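Local coordinates for erythrocyte membrane protein 1 (Plasmodium falciparum, PDB 2XU0) that probably binds host cell surface receptors, the part present here being the N-terminal NTS-DBL1 region, a Duffy-binding-like rosetting domain, at residues Glu27-Lys32 / Asp422-Ser427; Arg94-Gly99 / Ala165-Asn170; Gln102-Glu107 / Arg135-Asp140. The protein carries 10 engineered substitutions. All coordinates share one frame; numbering follows the deposited sequence. Where two conformers were deposited one is given.

From the N terminus, the chain first enters contact 1 on helix 22-39, whose partner lies about 390 residues later where helix 415-423 ends. This contact joins the N-terminal segment to the C-terminal Duffy-binding-like subdomain, and the wide loop it closes encloses the other two. Contact 2 opens next, in the loop following helix 78-81, and closes on helix 154-175; contact 3 is nested within it, joining the same loop to the end of helix 133-136. Contacts 2 and 3 adjoin, linked by the C97-C139 disulfide and by the E168-R104 salt bridge. Contact 1 stands apart, its nearest atoms about 16 Å from either, and lies across the chain's centre from contact 2.

Contact 1 of 3, residues Glu27-Lys32 / Asp422-Ser427; sequences ENIGIK and DKKSYS
K424 spans most of the space between the two segments, carrying its amino group to I29 and K32 on helix 22-39. The backbones stay well apart, the CA atoms of I29 and K424 being 10.2 Å from each other. K424 is the first residue beyond helix 415-423 to abandon helical geometry. Its side chain runs extended through chi2 and chi3 and turns only at the last bond (chi4 67°), where NZ comes to 4.0 Å from the I29 CG1 methylene. K32, one helical turn further along, likewise bends at its final torsion (chi4 78°), and its NZ ends 3.9 Å from K424 NZ. Two ammonium groups so close would be expected to disfavour each other, perhaps lowering the proton affinity of one. Behind K424 the chain folds back on itself, with S427 OG bonded to the anti lone pair of D422 OD1 at 2.6 Å. The contact joins a helix of the N-terminal segment to the end of a helix in the C-terminal Duffy-binding-like subdomain, away from the magnesium and proline sites. I29 also packs on F417, N420 and L421 of helix 415-423. Elsewhere on helix 22-39, E27 bonds to Y278, T304 and Y305, and N28 to R280 and K281 at strand 279-281; Y426 leans on L435 of helix 429-437.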
ATOM      1  N   GLU A  27      -6.023  -7.713  -8.125  1.00 30.13           N
ATOM      2  CA  GLU A  27      -5.072  -8.711  -8.646  1.00 30.84           C
ATOM      3  C   GLU A  27      -5.741  -9.507  -9.794  1.00 34.62           C
ATOM      4  O   GLU A  27      -5.108  -9.803 -10.826  1.00 35.44           O
ATOM      5  CB  GLU A  27      -4.683  -9.703  -7.537  1.00 32.80           C
ATOM      6  CG  GLU A  27      -3.542  -9.245  -6.648  1.00 42.57           C
ATOM      7  CD  GLU A  27      -2.166  -9.484  -7.217  1.00 46.27           C
ATOM      8  OE1 GLU A  27      -2.048  -9.706  -8.442  1.00 51.26           O
ATOM      9  OE2 GLU A  27      -1.193  -9.376  -6.446  1.00 36.69           O
ATOM     10  N   ASN A  28      -7.011  -9.816  -9.623  1.00 29.75           N
ATOM     11  CA  ASN A  28      -7.737 -10.535 -10.660  1.00 31.17           C
ATOM     12  C   ASN A  28      -7.928  -9.723 -11.929  1.00 35.34           C
ATOM     13  O   ASN A  28      -7.827 -10.278 -13.025  1.00 34.27           O
ATOM     14  CB  ASN A  28      -8.993 -11.176 -10.150  1.00 33.99           C
ATOM     15  CG  ASN A  28      -8.703 -12.418  -9.347  1.00 54.85           C
ATOM     16  OD1 ASN A  28      -8.064 -13.356  -9.826  1.00 53.08           O
ATOM     17  ND2 ASN A  28      -9.123 -12.436  -8.098  1.00 44.89           N
ATOM     18  N   ILE A  29      -8.099  -8.409 -11.798  1.00 30.08           N
ATOM     19  CA  ILE A  29      -8.188  -7.568 -12.994  1.00 29.38           C
ATOM     20  C   ILE A  29      -6.784  -7.371 -13.565  1.00 34.42           C
ATOM     21  O   ILE A  29      -6.627  -7.423 -14.774  1.00 34.09           O
ATOM     22  CB  ILE A  29      -8.980  -6.248 -12.751  1.00 30.88           C
ATOM     23  CG1 ILE A  29     -10.406  -6.565 -12.282  1.00 29.07           C
ATOM     24  CG2 ILE A  29      -8.983  -5.389 -14.023  1.00 30.09           C
ATOM     25  CD1 ILE A  29     -11.123  -5.382 -11.584  1.00 32.65           C
ATOM     26  N   GLY A  30      -5.774  -7.259 -12.686  1.00 31.98           N
ATOM     27  CA  GLY A  30      -4.366  -7.145 -13.064  1.00 30.96           C
ATOM     28  C   GLY A  30      -3.880  -8.284 -13.946  1.00 33.06           C
ATOM     29  O   GLY A  30      -3.102  -8.056 -14.878  1.00 30.08           O
ATOM     30  N   ILE A  31      -4.309  -9.518 -13.643  1.00 33.02           N
ATOM     31  CA  ILE A  31      -3.991 -10.733 -14.420  1.00 34.46           C
ATOM     32  C   ILE A  31      -4.493 -10.541 -15.844  1.00 39.03           C
ATOM     33  O   ILE A  31      -3.770 -10.861 -16.783  1.00 38.87           O
ATOM     34  CB  ILE A  31      -4.698 -12.008 -13.834  1.00 38.73           C
ATOM     35  CG1 ILE A  31      -4.077 -12.435 -12.533  1.00 39.49           C
ATOM     36  CG2 ILE A  31      -4.649 -13.188 -14.848  1.00 41.84           C
ATOM     37  CD1 ILE A  31      -4.722 -13.597 -11.955  1.00 52.15           C
ATOM     38  N   LYS A  32      -5.756 -10.076 -15.998  1.00 36.26           N
ATOM     39  CA  LYS A  32      -6.349  -9.872 -17.319  1.00 36.84           C
ATOM     40  C   LYS A  32      -5.559  -8.826 -18.103  1.00 39.66           C
ATOM     41  O   LYS A  32      -5.232  -9.079 -19.259  1.00 38.61           O
ATOM     42  CB  LYS A  32      -7.823  -9.478 -17.218  1.00 40.20           C
ATOM     43  CG  LYS A  32      -8.718 -10.534 -16.616  1.00 55.95           C
ATOM     44  CD  LYS A  32     -10.164 -10.316 -17.069  1.00 67.44           C
ATOM     45  CE  LYS A  32     -11.104 -11.381 -16.556  1.00 77.55           C
ATOM     46  NZ  LYS A  32     -11.469 -11.167 -15.127  1.00 87.92           N
ATOM     47  N   ASP A 422     -15.827  -1.261 -14.000  1.00 50.00           N
ATOM     48  CA  ASP A 422     -17.168  -0.878 -14.436  1.00 52.59           C
ATOM     49  C   ASP A 422     -18.008  -2.096 -14.792  1.00 58.27           C
ATOM     50  O   ASP A 422     -19.153  -2.158 -14.355  1.00 58.71           O
ATOM     51  CB  ASP A 422     -17.097   0.082 -15.627  1.00 55.69           C
ATOM     52  CG  ASP A 422     -18.453   0.424 -16.205  1.00 74.10           C
ATOM     53  OD1 ASP A 422     -19.152   1.275 -15.615  1.00 76.02           O
ATOM     54  OD2 ASP A 422     -18.799  -0.130 -17.272  1.00 82.65           O
ATOM     55  N   LYS A 423     -17.444  -3.060 -15.566  1.00 54.96           N
ATOM     56  CA  LYS A 423     -18.097  -4.311 -15.968  1.00 55.33           C
ATOM     57  C   LYS A 423     -18.587  -5.068 -14.741  1.00 61.47           C
ATOM     58  O   LYS A 423     -19.684  -5.625 -14.762  1.00 61.33           O
ATOM     59  CB  LYS A 423     -17.160  -5.191 -16.818  1.00 57.73           C
ATOM     60  CG  LYS A 423     -17.257  -4.890 -18.311  1.00 74.66           C
ATOM     61  CD  LYS A 423     -16.216  -5.658 -19.118  1.00 85.19           C
ATOM     62  CE  LYS A 423     -15.988  -5.038 -20.474  1.00 90.05           C
ATOM     63  NZ  LYS A 423     -14.709  -5.498 -21.070  1.00 97.77           N
ATOM     64  N   LYS A 424     -17.792  -5.031 -13.652  1.00 58.59           N
ATOM     65  CA  LYS A 424     -18.140  -5.596 -12.353  1.00 58.17           C
ATOM     66  C   LYS A 424     -18.951  -4.507 -11.595  1.00 63.63           C
ATOM     67  O   LYS A 424     -19.314  -3.504 -12.207  1.00 63.67           O
ATOM     68  CB  LYS A 424     -16.873  -6.076 -11.635  1.00 59.61           C
ATOM     69  CG  LYS A 424     -16.082  -7.050 -12.503  1.00 67.02           C
ATOM     70  CD  LYS A 424     -14.764  -7.507 -11.892  1.00 76.32           C
ATOM     71  CE  LYS A 424     -14.113  -8.605 -12.712  1.00 87.84           C
ATOM     72  NZ  LYS A 424     -13.653  -8.127 -14.049  1.00 95.68           N
ATOM     73  N   SER A 425     -19.307  -4.686 -10.331  1.00 61.49           N
ATOM     74  CA  SER A 425     -20.143  -3.639  -9.699  1.00 62.00           C
ATOM     75  C   SER A 425     -19.484  -2.253  -9.364  1.00 62.34           C
ATOM     76  O   SER A 425     -20.197  -1.262  -9.144  1.00 62.08           O
ATOM     77  CB  SER A 425     -20.868  -4.202  -8.475  1.00 68.37           C
ATOM     78  OG  SER A 425     -19.996  -4.831  -7.547  1.00 78.64           O
ATOM     79  N   TYR A 426     -18.149  -2.179  -9.449  1.00 54.53           N
ATOM     80  CA  TYR A 426     -17.279  -1.111  -8.960  1.00 51.74           C
ATOM     81  C   TYR A 426     -17.268   0.310  -9.546  1.00 59.06           C
ATOM     82  O   TYR A 426     -16.521   1.140  -9.039  1.00 58.90           O
ATOM     83  CB  TYR A 426     -15.899  -1.671  -8.616  1.00 49.45           C
ATOM     84  CG  TYR A 426     -16.019  -3.084  -8.079  1.00 46.52           C
ATOM     85  CD1 TYR A 426     -16.699  -3.345  -6.891  1.00 47.98           C
ATOM     86  CD2 TYR A 426     -15.568  -4.172  -8.819  1.00 45.36           C
ATOM     87  CE1 TYR A 426     -16.918  -4.649  -6.453  1.00 46.15           C
ATOM     88  CE2 TYR A 426     -15.739  -5.480  -8.362  1.00 45.39           C
ATOM     89  CZ  TYR A 426     -16.429  -5.713  -7.187  1.00 49.53           C
ATOM     90  OH  TYR A 426     -16.611  -7.000  -6.727  1.00 53.74           O
ATOM     91  N   SER A 427     -18.193   0.656 -10.455  1.00 59.06           N
ATOM     92  CA  SER A 427     -18.297   2.053 -10.919  1.00 60.11           C
ATOM     93  C   SER A 427     -18.876   2.925  -9.786  1.00 63.43           C
ATOM     94  O   SER A 427     -18.615   4.124  -9.716  1.00 63.86           O
ATOM     95  CB  SER A 427     -19.175   2.155 -12.158  1.00 65.78           C
ATOM     96  OG  SER A 427     -18.375   2.120 -13.327  1.00 78.64           O
TER

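Contact 2 of 3, residues Arg94-Gly99 / Ala165-Asn170; sequences RKPCYG and AKYEGN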
ATOM      1  N   ARG A  94      25.890   6.208  -6.197  1.00 60.96           N
ATOM      2  CA  ARG A  94      25.362   6.028  -4.827  1.00 59.28           C
ATOM      3  C   ARG A  94      24.564   4.730  -4.675  1.00 61.44           C
ATOM      4  O   ARG A  94      24.139   4.150  -5.672  1.00 62.40           O
ATOM      5  CB  ARG A  94      24.415   7.185  -4.400  1.00 58.76           C
ATOM      6  CG  ARG A  94      24.868   8.291  -3.378  1.00 54.21           C
ATOM      7  CD  ARG A  94      25.789   7.790  -2.272  0.50 57.75           C
ATOM      8  NE  ARG A  94      25.142   6.856  -1.342  0.50 54.61           N
ATOM      9  CZ  ARG A  94      25.805   6.015  -0.554  0.50 59.00           C
ATOM     10  NH1 ARG A  94      27.130   5.958  -0.600  0.50 54.52           N
ATOM     11  NH2 ARG A  94      25.149   5.222   0.281  0.50 37.66           N
ATOM     12  N   LYS A  95      24.303   4.325  -3.417  1.00 55.31           N
ATOM     13  CA  LYS A  95      23.499   3.161  -3.004  1.00 54.19           C
ATOM     14  C   LYS A  95      21.952   3.507  -3.008  1.00 60.24           C
ATOM     15  O   LYS A  95      21.630   4.703  -3.102  1.00 59.73           O
ATOM     16  CB  LYS A  95      23.918   2.753  -1.571  1.00 55.28           C
ATOM     17  CG  LYS A  95      25.243   2.003  -1.449  1.00 64.86           C
ATOM     18  CD  LYS A  95      25.188   0.538  -1.905  1.00 65.35           C
ATOM     19  CE  LYS A  95      26.561  -0.069  -2.115  1.00 65.02           C
ATOM     20  NZ  LYS A  95      27.287   0.553  -3.260  1.00 73.15           N
ATOM     21  N   PRO A  96      21.011   2.531  -2.721  1.00 56.71           N
ATOM     22  CA  PRO A  96      19.560   2.832  -2.749  1.00 54.44           C
ATOM     23  C   PRO A  96      18.845   3.432  -1.527  1.00 52.22           C
ATOM     24  O   PRO A  96      17.970   4.272  -1.746  1.00 49.39           O
ATOM     25  CB  PRO A  96      18.939   1.470  -3.112  1.00 56.28           C
ATOM     26  CG  PRO A  96      20.088   0.631  -3.594  1.00 61.56           C
ATOM     27  CD  PRO A  96      21.184   1.070  -2.675  1.00 58.08           C
ATOM     28  N   CYS A  97      19.135   2.981  -0.263  1.00 46.55           N
ATOM     29  CA  CYS A  97      18.436   3.489   0.946  1.00 45.30           C
ATOM     30  C   CYS A  97      19.027   4.743   1.631  1.00 52.27           C
ATOM     31  O   CYS A  97      18.499   5.183   2.659  1.00 53.09           O
ATOM     32  CB  CYS A  97      18.179   2.384   1.966  1.00 44.20           C
ATOM     33  SG  CYS A  97      17.319   0.931   1.313  0.50 47.03           S
ATOM     34  N   TYR A  98      20.117   5.287   1.104  1.00 51.13           N
ATOM     35  CA  TYR A  98      20.773   6.465   1.679  1.00 52.74           C
ATOM     36  C   TYR A  98      19.904   7.705   1.565  1.00 55.27           C
ATOM     37  O   TYR A  98      19.408   8.029   0.479  1.00 52.74           O
ATOM     38  CB  TYR A  98      22.145   6.712   1.025  1.00 54.86           C
ATOM     39  CG  TYR A  98      22.825   7.978   1.503  1.00 59.00           C
ATOM     40  CD1 TYR A  98      23.271   8.101   2.820  1.00 60.99           C
ATOM     41  CD2 TYR A  98      23.001   9.063   0.647  1.00 60.11           C
ATOM     42  CE1 TYR A  98      23.896   9.266   3.266  1.00 61.87           C
ATOM     43  CE2 TYR A  98      23.606  10.241   1.089  1.00 61.11           C
ATOM     44  CZ  TYR A  98      24.067  10.330   2.395  1.00 67.73           C
ATOM     45  OH  TYR A  98      24.675  11.476   2.834  1.00 66.92           O
ATOM     46  N   GLY A  99      19.767   8.394   2.690  1.00 52.53           N
ATOM     47  CA  GLY A  99      18.982   9.613   2.801  1.00 52.85           C
ATOM     48  C   GLY A  99      17.528   9.323   3.091  1.00 56.80           C
ATOM     49  O   GLY A  99      16.751  10.234   3.391  1.00 56.47           O
ATOM     50  N   ALA A 165      15.867  -3.084  -6.206  1.00 35.18           N
ATOM     51  CA  ALA A 165      15.014  -4.182  -5.734  1.00 34.87           C
ATOM     52  C   ALA A 165      15.610  -4.914  -4.541  1.00 38.90           C
ATOM     53  O   ALA A 165      14.949  -5.037  -3.503  1.00 37.67           O
ATOM     54  CB  ALA A 165      14.713  -5.141  -6.887  1.00 35.33           C
ATOM     55  N   LYS A 166      16.891  -5.341  -4.652  1.00 37.80           N
ATOM     56  CA  LYS A 166      17.594  -6.010  -3.549  1.00 38.18           C
ATOM     57  C   LYS A 166      17.491  -5.198  -2.245  1.00 39.34           C
ATOM     58  O   LYS A 166      17.000  -5.706  -1.218  1.00 37.30           O
ATOM     59  CB  LYS A 166      19.070  -6.251  -3.933  1.00 42.22           C
ATOM     60  CG  LYS A 166      19.953  -6.742  -2.766  0.80 55.21           C
ATOM     61  CD  LYS A 166      21.445  -6.503  -3.033  0.60 64.88           C
ATOM     62  CE  LYS A 166      22.359  -6.894  -1.886  0.60 76.00           C
ATOM     63  NZ  LYS A 166      22.262  -5.968  -0.722  0.50 84.10           N
ATOM     64  N   TYR A 167      17.877  -3.911  -2.314  1.00 35.87           N
ATOM     65  CA  TYR A 167      17.858  -3.053  -1.128  1.00 36.82           C
ATOM     66  C   TYR A 167      16.511  -2.733  -0.605  1.00 38.82           C
ATOM     67  O   TYR A 167      16.295  -2.868   0.605  1.00 38.86           O
ATOM     68  CB  TYR A 167      18.715  -1.804  -1.333  1.00 41.70           C
ATOM     69  CG  TYR A 167      20.192  -2.108  -1.193  1.00 47.45           C
ATOM     70  CD1 TYR A 167      20.960  -2.449  -2.302  1.00 49.70           C
ATOM     71  CD2 TYR A 167      20.802  -2.147   0.060  1.00 50.20           C
ATOM     72  CE1 TYR A 167      22.322  -2.713  -2.186  1.00 52.76           C
ATOM     73  CE2 TYR A 167      22.162  -2.438   0.193  1.00 52.24           C
ATOM     74  CZ  TYR A 167      22.922  -2.705  -0.935  1.00 60.82           C
ATOM     75  OH  TYR A 167      24.260  -2.986  -0.818  1.00 64.29           O
ATOM     76  N   GLU A 168      15.557  -2.397  -1.509  1.00 34.12           N
ATOM     77  CA  GLU A 168      14.165  -2.121  -1.100  1.00 32.64           C
ATOM     78  C   GLU A 168      13.575  -3.340  -0.358  1.00 32.46           C
ATOM     79  O   GLU A 168      12.981  -3.187   0.715  1.00 31.47           O
ATOM     80  CB  GLU A 168      13.297  -1.740  -2.344  1.00 33.64           C
ATOM     81  CG  GLU A 168      11.822  -1.494  -2.025  1.00 35.89           C
ATOM     82  CD  GLU A 168      11.489  -0.439  -0.982  1.00 45.57           C
ATOM     83  OE1 GLU A 168      12.298   0.502  -0.795  1.00 40.55           O
ATOM     84  OE2 GLU A 168      10.377  -0.512  -0.409  1.00 37.24           O
ATOM     85  N   GLY A 169      13.765  -4.531  -0.946  1.00 31.11           N
ATOM     86  CA  GLY A 169      13.340  -5.802  -0.365  1.00 31.30           C
ATOM     87  C   GLY A 169      13.967  -6.034   0.993  1.00 38.01           C
ATOM     88  O   GLY A 169      13.281  -6.410   1.951  1.00 36.60           O
ATOM     89  N   ASN A 170      15.297  -5.764   1.092  1.00 37.15           N
ATOM     90  CA  ASN A 170      15.993  -5.891   2.371  1.00 36.49           C
ATOM     91  C   ASN A 170      15.382  -4.998   3.413  1.00 39.05           C
ATOM     92  O   ASN A 170      15.083  -5.481   4.507  1.00 39.89           O
ATOM     93  CB  ASN A 170      17.491  -5.651   2.216  1.00 42.00           C
ATOM     94  CG  ASN A 170      18.287  -6.764   2.841  1.00 70.01           C
ATOM     95  OD1 ASN A 170      18.089  -7.133   4.011  1.00 64.53           O
ATOM     96  ND2 ASN A 170      19.131  -7.386   2.045  1.00 64.28           N
TER
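P96 and Y167 bring the two backbones closest, their CA atoms 6.3 Å apart. Residues 94-99 form an irregular loop laid against one flank of helix 154-175, whereas 165-170 is continuous helix, its regular bonding seen in G169 N to A165 O and N170 N to K166 O. At this separation the side chains mesh directly. The proline ring lies over one face of the Y167 phenol: P96 CD is 3.9 Å from the ring centroid and 26° off the normal, a CH-pi contact displaced toward the rim. P96 CG lies 3.5 Å from Y167 CD1, as does P96 CD, and P96 CB reaches Y167 CB at 3.7 Å. Y167 holds CG beside its backbone N (chi1 -77°), which slants the ring away from the helix and lets the proline settle on it. Over the opposite face comes K166 NZ, 3.3 Å above the plane and again toward the rim, so each face of the phenol has a neighbour. Further out, K95 bends at chi2 and chi4 and crosses the end of the ring, with K95 CD 3.8 Å from Y167 OH; this lysine is solvent-exposed and touches a crystal neighbour, which may influence its pose. At the inner end C97 SG sits 4.1 Å from Y167 CB, and its disulfide to C139 ties the loop to the chain following helix 133-136. P96 is further joined to Q141 through the backbone. Helix 154-175 is itself embedded among helices of the Duffy-binding-like fold: A165 packs on A267 and L268 of helix 249-268, and E168 OE2 bonds to S195 on helix 186-204.

Contact 3 of 3, residues Gln102-Glu107 / Arg135-Asp140; sequences QNRFDE and RRHICD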
ATOM      1  N   GLN A 102      13.586   5.510   7.768  1.00 55.96           N
ATOM      2  CA  GLN A 102      13.160   4.139   8.030  1.00 55.94           C
ATOM      3  C   GLN A 102      11.903   4.268   8.868  1.00 57.15           C
ATOM      4  O   GLN A 102      11.353   5.366   8.928  1.00 59.48           O
ATOM      5  CB  GLN A 102      14.279   3.299   8.704  1.00 58.33           C
ATOM      6  CG  GLN A 102      14.882   3.883  10.003  1.00 83.47           C
ATOM      7  CD  GLN A 102      15.911   4.967   9.766  1.00107.61           C
ATOM      8  OE1 GLN A 102      16.844   4.821   8.962  1.00105.08           O
ATOM      9  NE2 GLN A 102      15.757   6.083  10.465  1.00 98.82           N
ATOM     10  N   ASN A 103      11.450   3.206   9.522  1.00 49.54           N
ATOM     11  CA  ASN A 103      10.213   3.235  10.307  1.00 48.90           C
ATOM     12  C   ASN A 103       8.982   3.570   9.447  1.00 48.30           C
ATOM     13  O   ASN A 103       8.041   4.218   9.903  1.00 46.35           O
ATOM     14  CB  ASN A 103      10.322   4.075  11.607  1.00 53.73           C
ATOM     15  CG  ASN A 103      10.558   3.241  12.844  1.00 93.71           C
ATOM     16  OD1 ASN A 103      11.644   3.266  13.439  1.00 92.35           O
ATOM     17  ND2 ASN A 103       9.552   2.462  13.242  1.00 88.22           N
ATOM     18  N   ARG A 104       8.988   3.056   8.195  1.00 43.13           N
ATOM     19  CA  ARG A 104       7.913   3.219   7.208  1.00 40.49           C
ATOM     20  C   ARG A 104       6.613   2.657   7.740  1.00 40.73           C
ATOM     21  O   ARG A 104       5.545   3.140   7.372  1.00 42.67           O
ATOM     22  CB  ARG A 104       8.275   2.507   5.890  1.00 37.70           C
ATOM     23  CG  ARG A 104       9.540   3.026   5.237  1.00 37.93           C
ATOM     24  CD  ARG A 104       9.491   2.763   3.778  1.00 35.80           C
ATOM     25  NE  ARG A 104      10.780   2.387   3.223  1.00 37.04           N
ATOM     26  CZ  ARG A 104      10.927   1.778   2.056  1.00 49.91           C
ATOM     27  NH1 ARG A 104       9.866   1.494   1.306  1.00 36.64           N
ATOM     28  NH2 ARG A 104      12.133   1.445   1.627  1.00 36.69           N
ATOM     29  N   PHE A 105       6.698   1.656   8.630  1.00 33.14           N
ATOM     30  CA  PHE A 105       5.539   0.971   9.195  1.00 32.39           C
ATOM     31  C   PHE A 105       5.094   1.430  10.551  1.00 36.41           C
ATOM     32  O   PHE A 105       4.102   0.911  11.052  1.00 36.68           O
ATOM     33  CB  PHE A 105       5.711  -0.558   9.153  1.00 34.94           C
ATOM     34  CG  PHE A 105       6.099  -1.112   7.802  1.00 37.66           C
ATOM     35  CD1 PHE A 105       5.151  -1.260   6.792  1.00 42.02           C
ATOM     36  CD2 PHE A 105       7.404  -1.509   7.544  1.00 39.56           C
ATOM     37  CE1 PHE A 105       5.519  -1.748   5.534  1.00 42.70           C
ATOM     38  CE2 PHE A 105       7.768  -1.998   6.291  1.00 43.10           C
ATOM     39  CZ  PHE A 105       6.818  -2.135   5.300  1.00 41.96           C
ATOM     40  N   ASP A 106       5.758   2.453  11.123  1.00 35.96           N
ATOM     41  CA  ASP A 106       5.419   2.988  12.444  1.00 36.82           C
ATOM     42  C   ASP A 106       3.997   3.503  12.462  1.00 40.16           C
ATOM     43  O   ASP A 106       3.546   4.072  11.472  1.00 40.18           O
ATOM     44  CB  ASP A 106       6.404   4.113  12.842  1.00 39.68           C
ATOM     45  CG  ASP A 106       6.162   4.681  14.222  1.00 48.85           C
ATOM     46  OD1 ASP A 106       6.670   4.096  15.193  1.00 54.02           O
ATOM     47  OD2 ASP A 106       5.436   5.696  14.328  1.00 52.61           O
ATOM     48  N   GLU A 107       3.283   3.287  13.581  1.00 36.90           N
ATOM     49  CA  GLU A 107       1.916   3.741  13.799  1.00 37.35           C
ATOM     50  C   GLU A 107       1.681   5.239  13.505  1.00 43.31           C
ATOM     51  O   GLU A 107       0.544   5.645  13.212  1.00 43.56           O
ATOM     52  CB  GLU A 107       1.418   3.342  15.204  1.00 38.99           C
ATOM     53  CG  GLU A 107       2.153   4.001  16.373  1.00 51.22           C
ATOM     54  CD  GLU A 107       1.412   3.939  17.698  1.00 70.34           C
ATOM     55  OE1 GLU A 107       0.451   4.721  17.889  1.00 53.02           O
ATOM     56  OE2 GLU A 107       1.790   3.100  18.546  1.00 73.44           O
ATOM     57  N   ARG A 135       5.870   4.153   0.210  1.00 30.55           N
ATOM     58  CA  ARG A 135       6.298   4.766  -1.044  1.00 29.99           C
ATOM     59  C   ARG A 135       7.204   5.947  -0.796  1.00 32.50           C
ATOM     60  O   ARG A 135       8.193   6.086  -1.499  1.00 33.74           O
ATOM     61  CB  ARG A 135       5.080   5.189  -1.952  1.00 29.06           C
ATOM     62  CG  ARG A 135       5.436   6.099  -3.153  1.00 31.64           C
ATOM     63  CD  ARG A 135       6.211   5.351  -4.241  1.00 31.59           C
ATOM     64  NE  ARG A 135       6.753   6.246  -5.277  1.00 29.73           N
ATOM     65  CZ  ARG A 135       7.934   6.863  -5.228  1.00 42.42           C
ATOM     66  NH1 ARG A 135       8.721   6.726  -4.168  1.00 41.04           N
ATOM     67  NH2 ARG A 135       8.342   7.611  -6.240  1.00 27.34           N
ATOM     68  N   ARG A 136       6.791   6.865   0.078  1.00 32.48           N
ATOM     69  CA  ARG A 136       7.527   8.105   0.380  1.00 34.15           C
ATOM     70  C   ARG A 136       9.042   7.881   0.586  1.00 41.06           C
ATOM     71  O   ARG A 136       9.868   8.614   0.034  1.00 42.35           O
ATOM     72  CB  ARG A 136       6.943   8.765   1.640  1.00 32.18           C
ATOM     73  CG  ARG A 136       5.573   9.399   1.453  1.00 33.40           C
ATOM     74  CD  ARG A 136       5.133  10.049   2.740  1.00 35.76           C
ATOM     75  NE  ARG A 136       5.734  11.382   2.856  1.00 40.34           N
ATOM     76  CZ  ARG A 136       5.388  12.282   3.769  1.00 57.35           C
ATOM     77  NH1 ARG A 136       4.460  11.995   4.676  1.00 47.79           N
ATOM     78  NH2 ARG A 136       5.969  13.474   3.787  1.00 44.79           N
ATOM     79  N   HIS A 137       9.396   6.834   1.324  1.00 36.96           N
ATOM     80  CA  HIS A 137      10.792   6.563   1.662  1.00 36.31           C
ATOM     81  C   HIS A 137      11.424   5.396   0.927  1.00 41.00           C
ATOM     82  O   HIS A 137      12.446   4.890   1.369  1.00 40.48           O
ATOM     83  CB  HIS A 137      10.935   6.445   3.184  1.00 36.01           C
ATOM     84  CG  HIS A 137      10.113   7.441   3.933  1.00 38.42           C
ATOM     85  ND1 HIS A 137      10.355   8.810   3.829  1.00 40.30           N
ATOM     86  CD2 HIS A 137       9.075   7.243   4.773  1.00 38.93           C
ATOM     87  CE1 HIS A 137       9.460   9.389   4.614  1.00 38.58           C
ATOM     88  NE2 HIS A 137       8.672   8.487   5.207  1.00 38.75           N
ATOM     89  N   ILE A 138      10.855   5.012  -0.233  1.00 38.39           N
ATOM     90  CA  ILE A 138      11.353   3.930  -1.085  1.00 38.57           C
ATOM     91  C   ILE A 138      12.865   4.074  -1.384  1.00 44.70           C
ATOM     92  O   ILE A 138      13.359   5.198  -1.572  1.00 43.57           O
ATOM     93  CB  ILE A 138      10.473   3.782  -2.375  1.00 40.72           C
ATOM     94  CG1 ILE A 138      10.121   2.314  -2.639  1.00 39.50           C
ATOM     95  CG2 ILE A 138      11.093   4.470  -3.629  1.00 41.83           C
ATOM     96  CD1 ILE A 138       9.032   2.068  -3.706  1.00 40.47           C
ATOM     97  N   CYS A 139      13.584   2.940  -1.429  1.00 40.86           N
ATOM     98  CA  CYS A 139      15.031   2.929  -1.689  1.00 41.02           C
ATOM     99  C   CYS A 139      15.370   3.047  -3.168  1.00 43.58           C
ATOM    100  O   CYS A 139      15.792   2.064  -3.779  1.00 44.03           O
ATOM    101  CB  CYS A 139      15.690   1.709  -1.050  1.00 41.70           C
ATOM    102  SG  CYS A 139      15.478   1.606   0.743  0.75 46.31           S
ATOM    103  N   ASP A 140      15.236   4.269  -3.734  1.00 39.08           N
ATOM    104  CA  ASP A 140      15.439   4.587  -5.153  1.00 38.86           C
ATOM    105  C   ASP A 140      16.665   5.490  -5.434  1.00 41.93           C
ATOM    106  O   ASP A 140      16.899   5.883  -6.581  1.00 38.16           O
ATOM    107  CB  ASP A 140      14.152   5.302  -5.684  1.00 41.80           C
ATOM    108  CG  ASP A 140      13.909   6.713  -5.126  1.00 52.87           C
ATOM    109  OD1 ASP A 140      14.545   7.079  -4.098  1.00 53.10           O
ATOM    110  OD2 ASP A 140      13.044   7.422  -5.669  1.00 61.19           O
TER
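R104 carries the first segment's side of this buried contact, thrusting its guanidinium along the backbone of H137-C139. Ahead of it, N103 opens a type I beta turn that ends at D106, closed by D106 N to N103 O at 3.1 Å. R104 occupies the second position of this turn and slides past H137 in the opposite direction, with R104 CD 4.0 Å from H137 CB. Its CG lies at the edge of the imidazole, and the guanidinium and ring planes are turned 70° apart. A bend at chi3 (-142°) turns the guanidinium so that it offers one face to the backbone: H137 O is 3.2 Å above that plane, toward its rim, an approach that is probably favourable for the charge, although the angle is too poor for a hydrogen bond, while I138 CA stands 3.7 Å from R104 NH1. Near the plane, at the edge, C139 SG is 3.5 Å from R104 NH2. The strongest polar partner of that nitrogen is E168, whose OE1 forms a salt bridge with it and also accepts a bond from C139 N, locking arginine and cysteine to the same carboxylate. C139 centres an inverse gamma turn. Next along, F105 meets the H176 ring and packs on I172 of helix 154-175, and its carbonyl accepts a bond from R325. E107 completes the attachment with a salt bridge to K330, so the loop joins the turn after helix 133-136 to helices 154-175 and 311-338.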